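CmeC (Campylobacter jejuni, PDB 4MT4) probably serves as the outer membrane channel of a multidrug efflux system, exporting compounds from the cell as a member of the outer membrane factor family. Local coordinates at residues S144-E149 and S278-T283; L270-I275 and I363-E368; P5-P10 and Q284-V289. All blocks are in the same frame, centred on the assembly; numbering follows the deposited sequence.

All three contacts use helix 273-293, each at a different point along it. Contact 2 lies at its start and is buried. It joins this helix to 339-405 through a salt-bridge network, with A365 lying over the arginine's guanidinium face. Contact 1, one step further on, is partly buried. It joins the same helix to 129-195 with a weak salt bridge and a ring-edge touch. Contact 3, furthest from the chain centre, is partly buried at the outer surface, where N6, N8 and P10 are exposed. It holds the N-terminal segment by one hydrogen bond and the packing of P5 and L7. Contacts 1 and 2 touch through Y146 and P273. Contacts 1 and 3 touch through T283 and L7.

Contact 1 (S144-E149 and S278-T283)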
loop_
_atom_site.group_PDB
_atom_site.type_symbol
_atom_site.label_atom_id
_atom_site.label_comp_id
_atom_site.label_asym_id
_atom_site.label_seq_id
_atom_site.Cartn_x
_atom_site.Cartn_y
_atom_site.Cartn_z
ATOM N N SER B 144 17.940 -8.965 -3.835
ATOM C CA SER B 144 16.812 -9.886 -3.908
ATOM C C SER B 144 17.022 -11.076 -2.976
ATOM O O SER B 144 16.062 -11.657 -2.473
ATOM C CB SER B 144 16.599 -10.372 -5.345
ATOM O OG SER B 144 17.679 -11.181 -5.778
ATOM N N GLU B 145 18.283 -11.435 -2.754
ATOM C CA GLU B 145 18.617 -12.517 -1.834
ATOM C C GLU B 145 18.343 -12.098 -0.394
ATOM O O GLU B 145 17.789 -12.864 0.396
ATOM C CB GLU B 145 20.079 -12.935 -1.994
ATOM C CG GLU B 145 20.369 -13.738 -3.249
ATOM C CD GLU B 145 21.807 -14.215 -3.312
ATOM O OE1 GLU B 145 22.720 -13.390 -3.097
ATOM O OE2 GLU B 145 22.022 -15.417 -3.569
ATOM N N TYR B 146 18.737 -10.872 -0.062
ATOM C CA TYR B 146 18.494 -10.319 1.265
ATOM C C TYR B 146 17.007 -10.070 1.484
ATOM O O TYR B 146 16.510 -10.180 2.605
ATOM C CB TYR B 146 19.284 -9.025 1.457
ATOM C CG TYR B 146 20.784 -9.218 1.485
ATOM C CD1 TYR B 146 21.348 -10.353 2.054
ATOM C CD2 TYR B 146 21.638 -8.266 0.940
ATOM C CE1 TYR B 146 22.717 -10.532 2.083
ATOM C CE2 TYR B 146 23.007 -8.437 0.965
ATOM C CZ TYR B 146 23.542 -9.572 1.537
ATOM O OH TYR B 146 24.906 -9.749 1.563
ATOM N N ASP B 147 16.304 -9.729 0.406
ATOM C CA ASP B 147 14.858 -9.549 0.459
ATOM C C ASP B 147 14.157 -10.878 0.722
ATOM O O ASP B 147 13.111 -10.919 1.366
ATOM C CB ASP B 147 14.334 -8.933 -0.841
ATOM C CG ASP B 147 14.549 -7.435 -0.906
ATOM O OD1 ASP B 147 14.758 -6.814 0.157
ATOM O OD2 ASP B 147 14.502 -6.872 -2.021
ATOM N N TYR B 148 14.741 -11.963 0.224
ATOM C CA TYR B 148 14.195 -13.295 0.459
ATOM C C TYR B 148 14.390 -13.710 1.911
ATOM O O TYR B 148 13.502 -14.301 2.524
ATOM C CB TYR B 148 14.841 -14.324 -0.468
ATOM C CG TYR B 148 14.439 -15.753 -0.161
ATOM C CD1 TYR B 148 13.193 -16.239 -0.538
ATOM C CD2 TYR B 148 15.305 -16.613 0.502
ATOM C CE1 TYR B 148 12.821 -17.543 -0.260
ATOM C CE2 TYR B 148 14.942 -17.917 0.784
ATOM C CZ TYR B 148 13.699 -18.377 0.401
ATOM O OH TYR B 148 13.333 -19.676 0.677
ATOM N N GLU B 149 15.564 -13.401 2.451
ATOM C CA GLU B 149 15.867 -13.677 3.850
ATOM C C GLU B 149 14.952 -12.871 4.762
ATOM O O GLU B 149 14.487 -13.362 5.790
ATOM C CB GLU B 149 17.331 -13.360 4.159
ATOM C CG GLU B 149 18.334 -14.211 3.394
ATOM C CD GLU B 149 18.523 -15.592 3.996
ATOM O OE1 GLU B 149 17.727 -15.981 4.878
ATOM O OE2 GLU B 149 19.476 -16.288 3.592
ATOM N N SER B 278 18.849 -3.002 1.666
ATOM C CA SER B 278 18.833 -1.566 1.441
ATOM C C SER B 278 20.216 -1.075 1.020
ATOM O O SER B 278 20.340 -0.131 0.239
ATOM C CB SER B 278 18.359 -0.839 2.699
ATOM O OG SER B 278 18.038 0.510 2.423
ATOM N N LEU B 279 21.252 -1.728 1.537
ATOM C CA LEU B 279 22.623 -1.395 1.176
ATOM C C LEU B 279 22.897 -1.716 -0.290
ATOM O O LEU B 279 23.403 -0.878 -1.035
ATOM C CB LEU B 279 23.614 -2.144 2.068
ATOM C CG LEU B 279 25.093 -1.926 1.740
ATOM C CD1 LEU B 279 25.518 -0.519 2.134
ATOM C CD2 LEU B 279 25.979 -2.974 2.405
ATOM N N GLU B 280 22.549 -2.934 -0.699
ATOM C CA GLU B 280 22.809 -3.395 -2.059
ATOM C C GLU B 280 22.048 -2.589 -3.102
ATOM O O GLU B 280 22.531 -2.386 -4.215
ATOM C CB GLU B 280 22.454 -4.877 -2.195
ATOM C CG GLU B 280 23.355 -5.803 -1.393
ATOM C CD GLU B 280 24.770 -5.889 -1.944
ATOM O OE1 GLU B 280 25.009 -5.448 -3.090
ATOM O OE2 GLU B 280 25.648 -6.411 -1.226
ATOM N N LYS B 281 20.855 -2.132 -2.740
ATOM C CA LYS B 281 20.062 -1.306 -3.638
ATOM C C LYS B 281 20.692 0.073 -3.797
ATOM O O LYS B 281 20.464 0.761 -4.792
ATOM C CB LYS B 281 18.627 -1.187 -3.130
ATOM C CG LYS B 281 17.843 -2.484 -3.238
ATOM C CD LYS B 281 16.440 -2.341 -2.685
ATOM C CE LYS B 281 15.690 -3.664 -2.738
ATOM N NZ LYS B 281 14.295 -3.542 -2.231
ATOM N N LEU B 282 21.497 0.464 -2.814
ATOM C CA LEU B 282 22.205 1.738 -2.867
ATOM C C LEU B 282 23.408 1.660 -3.805
ATOM O O LEU B 282 23.636 2.568 -4.605
ATOM C CB LEU B 282 22.650 2.166 -1.469
ATOM C CG LEU B 282 23.558 3.395 -1.376
ATOM C CD1 LEU B 282 22.904 4.612 -2.021
ATOM C CD2 LEU B 282 23.926 3.679 0.071
ATOM N N THR B 283 24.173 0.572 -3.714
ATOM C CA THR B 283 25.318 0.370 -4.605
ATOM C C THR B 283 24.843 0.157 -6.034
ATOM O O THR B 283 25.545 0.480 -6.989
ATOM C CB THR B 283 26.178 -0.842 -4.197
ATOM O OG1 THR B 283 25.792 -1.984 -4.971
ATOM C CG2 THR B 283 26.010 -1.153 -2.723
#
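The side chains of D147 and K281 reach towards each other from the two helices and meet at their charged groups. K281 NZ lies 3.3 Å from D147 OD2. The pair is a salt bridge, but as a hydrogen bond it is weak. The other oxygen, D147 OD1, is 4.1 Å from K281 NZ, so the ammonium group faces mainly one oxygen. K281 CE comes within 3.5 Å of that same D147 OD2. The lysine chain is straight beyond CG, with chi2 at 178° and the later torsions alike. This full stretch carries NZ over to the neighbouring helix.

The second touch joins Y146 and E280. E280 CG sits at the edge of the Y146 ring, near its plane, and is 3.6 Å from Y146 CE2. A methylene therefore makes the closest approach. The E280 chain bends at chi2 (-70°), and this brings OE2 to 4.0 Å from Y146 CE2. The ring and carboxylate planes are 39° apart, so the two flat groups do not lie parallel.

Further out, D147 OD1 is hydrogen-bonded to S277 OG, just before 278-283. The aspartate thus has two partners on helix 273-293, and S277 is the stronger one. The Y146 side chain also packs on Q452 and T456, and T283 OG1 is hydrogen-bonded to S139 OG on helix 129-195.

The backbones stay well apart, with the nearest CA atoms, those of Y146 and S278, 8.8 Å from each other. The gap between the helices is spanned by Y146 with E280, and by the long K281 in its pair with D147. The two segments run antiparallel, and no other subunit touches them. This is a lateral helix-to-helix contact in the helical part of an outer membrane factor, joining the long helix 129-195 to the shorter helix 273-293.

Contact 2 (L270-I275 and I363-E368); sequences LQRPDI and ITAFGE
R272 and E368 carry the charged part of this contact. The arginine meets E368 end-on, with NH1 and NH2 both directed at one oxygen. R272 NH2 is 3.1 Å from E368 OE1, and R272 NH1 is 3.2 Å from the same E368 OE1. That oxygen lies close to the guanidinium plane, but the carboxylate is turned 43° against it. R272 NH1 reaches OE1 nearly along its C-O direction, while NH2 comes from above the carboxylate plane.

A second salt bridge sits within 270-275. R272 grips D274 side-on, one nitrogen to each oxygen. The R272 NE to D274 OD1 bond is 3.1 Å and uses the syn lone pair. The R272 NH2 to D274 OD2 bond is 2.8 Å and nearly straight at 165°. The arginine chain bends at chi3 (60°), which turns NE and NH2 back to D274. R272 NH1 also donates to A445 O. With these partners round its edge, the guanidinium is fixed in its rotation. The arginine probably offsets the like charges of D274 and E368.

The apolar part centres on A365. Its methyl lies over the middle of one guanidinium face, with A365 CB 3.5 Å from R272 CZ. I275 CD1 reaches A365 CB at 4.3 Å, a looser touch.

R272 holds the N-cap position of helix 273-293, so the network marks the start of that helix. E368 also packs on K230 of a second subunit, which places the network beside a subunit interface. The whole is a salt-bridge network of R272, D274 and E368, with the arginine buried. It ties the entry to helix 273-293 to the long helix 339-405, within the helical part of the outer membrane factor fold.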
loop_
_atom_site.group_PDB
_atom_site.type_symbol
_atom_site.label_atom_id
_atom_site.label_comp_id
_atom_site.label_asym_id
_atom_site.label_seq_id
_atom_site.Cartn_x
_atom_site.Cartn_y
_atom_site.Cartn_z
ATOM N N LEU B 270 25.160 -6.120 10.032
ATOM C CA LEU B 270 25.451 -7.346 9.301
ATOM C C LEU B 270 24.490 -8.473 9.662
ATOM O O LEU B 270 24.609 -9.583 9.147
ATOM C CB LEU B 270 26.888 -7.797 9.572
ATOM C CG LEU B 270 28.004 -6.800 9.253
ATOM C CD1 LEU B 270 29.352 -7.361 9.679
ATOM C CD2 LEU B 270 28.006 -6.445 7.776
ATOM N N GLN B 271 23.537 -8.190 10.545
ATOM C CA GLN B 271 22.655 -9.236 11.053
ATOM C C GLN B 271 21.188 -9.051 10.671
ATOM O O GLN B 271 20.372 -9.945 10.890
ATOM C CB GLN B 271 22.787 -9.327 12.573
ATOM C CG GLN B 271 24.115 -9.910 13.025
ATOM C CD GLN B 271 24.328 -9.787 14.516
ATOM O OE1 GLN B 271 23.866 -8.835 15.143
ATOM N NE2 GLN B 271 25.030 -10.753 15.095
ATOM N N ARG B 272 20.855 -7.899 10.099
ATOM C CA ARG B 272 19.500 -7.663 9.609
ATOM C C ARG B 272 19.456 -7.675 8.083
ATOM O O ARG B 272 20.157 -6.901 7.431
ATOM C CB ARG B 272 18.951 -6.338 10.140
ATOM C CG ARG B 272 18.511 -6.377 11.599
ATOM C CD ARG B 272 17.856 -5.066 12.013
ATOM N NE ARG B 272 16.670 -4.775 11.212
ATOM C CZ ARG B 272 15.456 -4.578 11.715
ATOM N NH1 ARG B 272 15.265 -4.626 13.026
ATOM N NH2 ARG B 272 14.436 -4.322 10.909
ATOM N N PRO B 273 18.624 -8.557 7.510
ATOM C CA PRO B 273 18.491 -8.723 6.057
ATOM C C PRO B 273 18.017 -7.455 5.346
ATOM O O PRO B 273 18.451 -7.184 4.228
ATOM C CB PRO B 273 17.446 -9.838 5.926
ATOM C CG PRO B 273 17.506 -10.573 7.217
ATOM C CD PRO B 273 17.812 -9.537 8.252
ATOM N N ASP B 274 17.144 -6.688 5.994
ATOM C CA ASP B 274 16.577 -5.495 5.377
ATOM C C ASP B 274 17.621 -4.392 5.240
ATOM O O ASP B 274 17.563 -3.588 4.309
ATOM C CB ASP B 274 15.371 -4.993 6.175
ATOM C CG ASP B 274 15.720 -4.633 7.604
ATOM O OD1 ASP B 274 16.680 -5.213 8.152
ATOM O OD2 ASP B 274 15.024 -3.770 8.179
ATOM N N ILE B 275 18.576 -4.359 6.164
ATOM C CA ILE B 275 19.662 -3.390 6.098
ATOM C C ILE B 275 20.612 -3.742 4.957
ATOM O O ILE B 275 21.067 -2.864 4.220
ATOM C CB ILE B 275 20.448 -3.318 7.424
ATOM C CG1 ILE B 275 19.539 -2.836 8.558
ATOM C CG2 ILE B 275 21.651 -2.398 7.286
ATOM C CD1 ILE B 275 20.252 -2.647 9.883
ATOM N N ILE B 363 17.161 3.839 10.758
ATOM C CA ILE B 363 16.426 4.497 11.836
ATOM C C ILE B 363 15.291 3.623 12.363
ATOM O O ILE B 363 15.108 3.491 13.574
ATOM C CB ILE B 363 15.843 5.852 11.374
ATOM C CG1 ILE B 363 16.958 6.792 10.914
ATOM C CG2 ILE B 363 15.017 6.494 12.476
ATOM C CD1 ILE B 363 18.130 6.872 11.867
ATOM N N THR B 364 14.534 3.030 11.444
ATOM C CA THR B 364 13.414 2.166 11.796
ATOM C C THR B 364 13.884 0.930 12.556
ATOM O O THR B 364 13.285 0.545 13.559
ATOM C CB THR B 364 12.632 1.728 10.541
ATOM O OG1 THR B 364 12.017 2.872 9.933
ATOM C CG2 THR B 364 11.555 0.716 10.901
ATOM N N ALA B 365 14.966 0.322 12.077
ATOM C CA ALA B 365 15.522 -0.874 12.700
ATOM C C ALA B 365 15.901 -0.628 14.158
ATOM O O ALA B 365 15.566 -1.423 15.038
ATOM C CB ALA B 365 16.731 -1.362 11.919
ATOM N N PHE B 366 16.600 0.477 14.404
ATOM C CA PHE B 366 17.011 0.848 15.753
ATOM C C PHE B 366 15.807 1.153 16.643
ATOM O O PHE B 366 15.833 0.894 17.845
ATOM C CB PHE B 366 17.950 2.056 15.709
ATOM C CG PHE B 366 19.398 1.694 15.515
ATOM C CD1 PHE B 366 19.820 1.061 14.358
ATOM C CD2 PHE B 366 20.339 2.004 16.484
ATOM C CE1 PHE B 366 21.150 0.731 14.177
ATOM C CE2 PHE B 366 21.671 1.681 16.307
ATOM C CZ PHE B 366 22.076 1.042 15.153
ATOM N N GLY B 367 14.757 1.708 16.045
ATOM C CA GLY B 367 13.541 2.007 16.775
ATOM C C GLY B 367 12.829 0.737 17.192
ATOM O O GLY B 367 12.310 0.640 18.303
ATOM N N GLU B 368 12.814 -0.242 16.294
ATOM C CA GLU B 368 12.209 -1.539 16.578
ATOM C C GLU B 368 12.972 -2.274 17.675
ATOM O O GLU B 368 12.373 -2.924 18.529
ATOM C CB GLU B 368 12.159 -2.403 15.314
ATOM C CG GLU B 368 11.265 -1.869 14.208
ATOM C CD GLU B 368 11.357 -2.688 12.932
ATOM O OE1 GLU B 368 12.199 -3.607 12.871
ATOM O OE2 GLU B 368 10.584 -2.410 11.990
#

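Contact 3 (P5-P10 and Q284-V289); sequences PNLNIP and QQNYLV
The N-terminal segment has no regular structure here and lies against helix 273-293, where P5 meets N286. N286 ND2 donates to P5 O over 3.0 Å, nearly straight at 165°. The acceptor lies in the amide plane of N286, while the donor is tilted 22° from the carbonyl plane of P5. The asparagine side chain extends away from the helix, with CG anti to the backbone N (chi1 -178°), and this brings its amide to the loop. The other amide atom, N286 OD1, is 3.2 Å from P5 CG, a close approach. N286 OD1 is also bonded to K351 NZ of helix 339-405, so both ends of the amide are used and its rotation is set.

V289 CG1 packs on P5 CD at 3.9 Å, an apolar touch. The methyl L7 CD1 rests against the amide carbon, 3.9 Å from N286 CG.

C1, four residues before P5, is part of the pocket of a diacyl ester ligand, consistent with a lipid-modified N-terminus. The contact holds the segment that follows C1 on the outside of the helices. This fits the extended N-terminal arm of a lipoprotein outer membrane factor.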
loop_
_atom_site.group_PDB
_atom_site.type_symbol
_atom_site.label_atom_id
_atom_site.label_comp_id
_atom_site.label_asym_id
_atom_site.label_seq_id
_atom_site.Cartn_x
_atom_site.Cartn_y
_atom_site.Cartn_z
ATOM N N PRO B 5 31.056 6.570 -9.315
ATOM C CA PRO B 5 31.704 7.285 -8.215
ATOM C C PRO B 5 31.994 6.361 -7.040
ATOM O O PRO B 5 31.371 5.304 -6.931
ATOM C CB PRO B 5 30.670 8.348 -7.836
ATOM C CG PRO B 5 29.359 7.726 -8.200
ATOM C CD PRO B 5 29.630 6.921 -9.445
ATOM N N ASN B 6 32.934 6.750 -6.182
ATOM C CA ASN B 6 33.216 5.994 -4.969
ATOM C C ASN B 6 32.018 6.006 -4.028
ATOM O O ASN B 6 31.468 7.065 -3.725
ATOM C CB ASN B 6 34.450 6.553 -4.255
ATOM C CG ASN B 6 35.730 6.320 -5.032
ATOM O OD1 ASN B 6 35.804 5.425 -5.873
ATOM N ND2 ASN B 6 36.751 7.122 -4.750
ATOM N N LEU B 7 31.610 4.827 -3.572
ATOM C CA LEU B 7 30.479 4.722 -2.660
ATOM C C LEU B 7 30.936 4.940 -1.223
ATOM O O LEU B 7 31.677 4.129 -0.667
ATOM C CB LEU B 7 29.793 3.364 -2.803
ATOM C CG LEU B 7 28.471 3.215 -2.051
ATOM C CD1 LEU B 7 27.461 4.248 -2.527
ATOM C CD2 LEU B 7 27.929 1.812 -2.226
ATOM N N ASN B 8 30.488 6.041 -0.630
ATOM C CA ASN B 8 30.904 6.410 0.718
ATOM C C ASN B 8 29.764 6.347 1.726
ATOM O O ASN B 8 29.087 7.344 1.981
ATOM C CB ASN B 8 31.514 7.813 0.715
ATOM C CG ASN B 8 32.749 7.907 -0.157
ATOM O OD1 ASN B 8 32.825 8.742 -1.058
ATOM N ND2 ASN B 8 33.723 7.041 0.102
ATOM N N ILE B 9 29.556 5.168 2.301
ATOM C CA ILE B 9 28.558 5.001 3.345
ATOM C C ILE B 9 29.146 5.376 4.698
ATOM O O ILE B 9 30.086 4.735 5.167
ATOM C CB ILE B 9 28.028 3.558 3.403
ATOM C CG1 ILE B 9 27.456 3.144 2.048
ATOM C CG2 ILE B 9 26.975 3.422 4.494
ATOM C CD1 ILE B 9 28.179 1.976 1.418
ATOM N N PRO B 10 28.596 6.421 5.331
ATOM C CA PRO B 10 29.057 6.849 6.655
ATOM C C PRO B 10 28.812 5.775 7.707
ATOM O O PRO B 10 27.826 5.043 7.622
ATOM C CB PRO B 10 28.216 8.098 6.935
ATOM C CG PRO B 10 26.995 7.923 6.097
ATOM C CD PRO B 10 27.468 7.237 4.851
ATOM N N GLN B 284 23.645 -0.402 -6.165
ATOM C CA GLN B 284 23.044 -0.630 -7.471
ATOM C C GLN B 284 22.818 0.692 -8.192
ATOM O O GLN B 284 23.179 0.846 -9.357
ATOM C CB GLN B 284 21.724 -1.387 -7.330
ATOM C CG GLN B 284 20.963 -1.539 -8.635
ATOM C CD GLN B 284 19.663 -2.299 -8.465
ATOM O OE1 GLN B 284 19.024 -2.235 -7.414
ATOM N NE2 GLN B 284 19.264 -3.026 -9.501
ATOM N N GLN B 285 22.225 1.646 -7.482
ATOM C CA GLN B 285 21.968 2.973 -8.032
ATOM C C GLN B 285 23.271 3.729 -8.267
ATOM O O GLN B 285 23.370 4.543 -9.185
ATOM C CB GLN B 285 21.054 3.773 -7.100
ATOM C CG GLN B 285 19.664 3.176 -6.940
ATOM C CD GLN B 285 18.912 3.106 -8.255
ATOM O OE1 GLN B 285 18.937 4.047 -9.048
ATOM N NE2 GLN B 285 18.247 1.982 -8.497
ATOM N N ASN B 286 24.271 3.451 -7.435
ATOM C CA ASN B 286 25.575 4.088 -7.566
ATOM C C ASN B 286 26.270 3.666 -8.855
ATOM O O ASN B 286 26.930 4.473 -9.510
ATOM C CB ASN B 286 26.451 3.754 -6.358
ATOM C CG ASN B 286 27.802 4.437 -6.412
ATOM O OD1 ASN B 286 27.907 5.646 -6.205
ATOM N ND2 ASN B 286 28.846 3.664 -6.682
ATOM N N TYR B 287 26.111 2.396 -9.216
ATOM C CA TYR B 287 26.664 1.872 -10.460
ATOM C C TYR B 287 25.960 2.475 -11.671
ATOM O O TYR B 287 26.571 2.690 -12.717
ATOM C CB TYR B 287 26.554 0.345 -10.494
ATOM C CG TYR B 287 27.635 -0.370 -9.711
ATOM C CD1 TYR B 287 28.974 -0.027 -9.866
ATOM C CD2 TYR B 287 27.317 -1.384 -8.814
ATOM C CE1 TYR B 287 29.965 -0.678 -9.151
ATOM C CE2 TYR B 287 28.299 -2.038 -8.095
ATOM C CZ TYR B 287 29.620 -1.683 -8.267
ATOM O OH TYR B 287 30.592 -2.339 -7.548
ATOM N N LEU B 288 24.668 2.747 -11.517
ATOM C CA LEU B 288 23.865 3.305 -12.599
ATOM C C LEU B 288 24.204 4.768 -12.855
ATOM O O LEU B 288 23.905 5.304 -13.921
ATOM C CB LEU B 288 22.375 3.157 -12.289
ATOM C CG LEU B 288 21.850 1.721 -12.320
ATOM C CD1 LEU B 288 20.363 1.682 -12.005
ATOM C CD2 LEU B 288 22.140 1.079 -13.670
ATOM N N VAL B 289 24.818 5.412 -11.867
ATOM C CA VAL B 289 25.320 6.766 -12.048
ATOM C C VAL B 289 26.456 6.742 -13.064
ATOM O O VAL B 289 26.530 7.593 -13.953
ATOM C CB VAL B 289 25.812 7.379 -10.723
ATOM C CG1 VAL B 289 26.523 8.701 -10.974
ATOM C CG2 VAL B 289 24.648 7.569 -9.760
#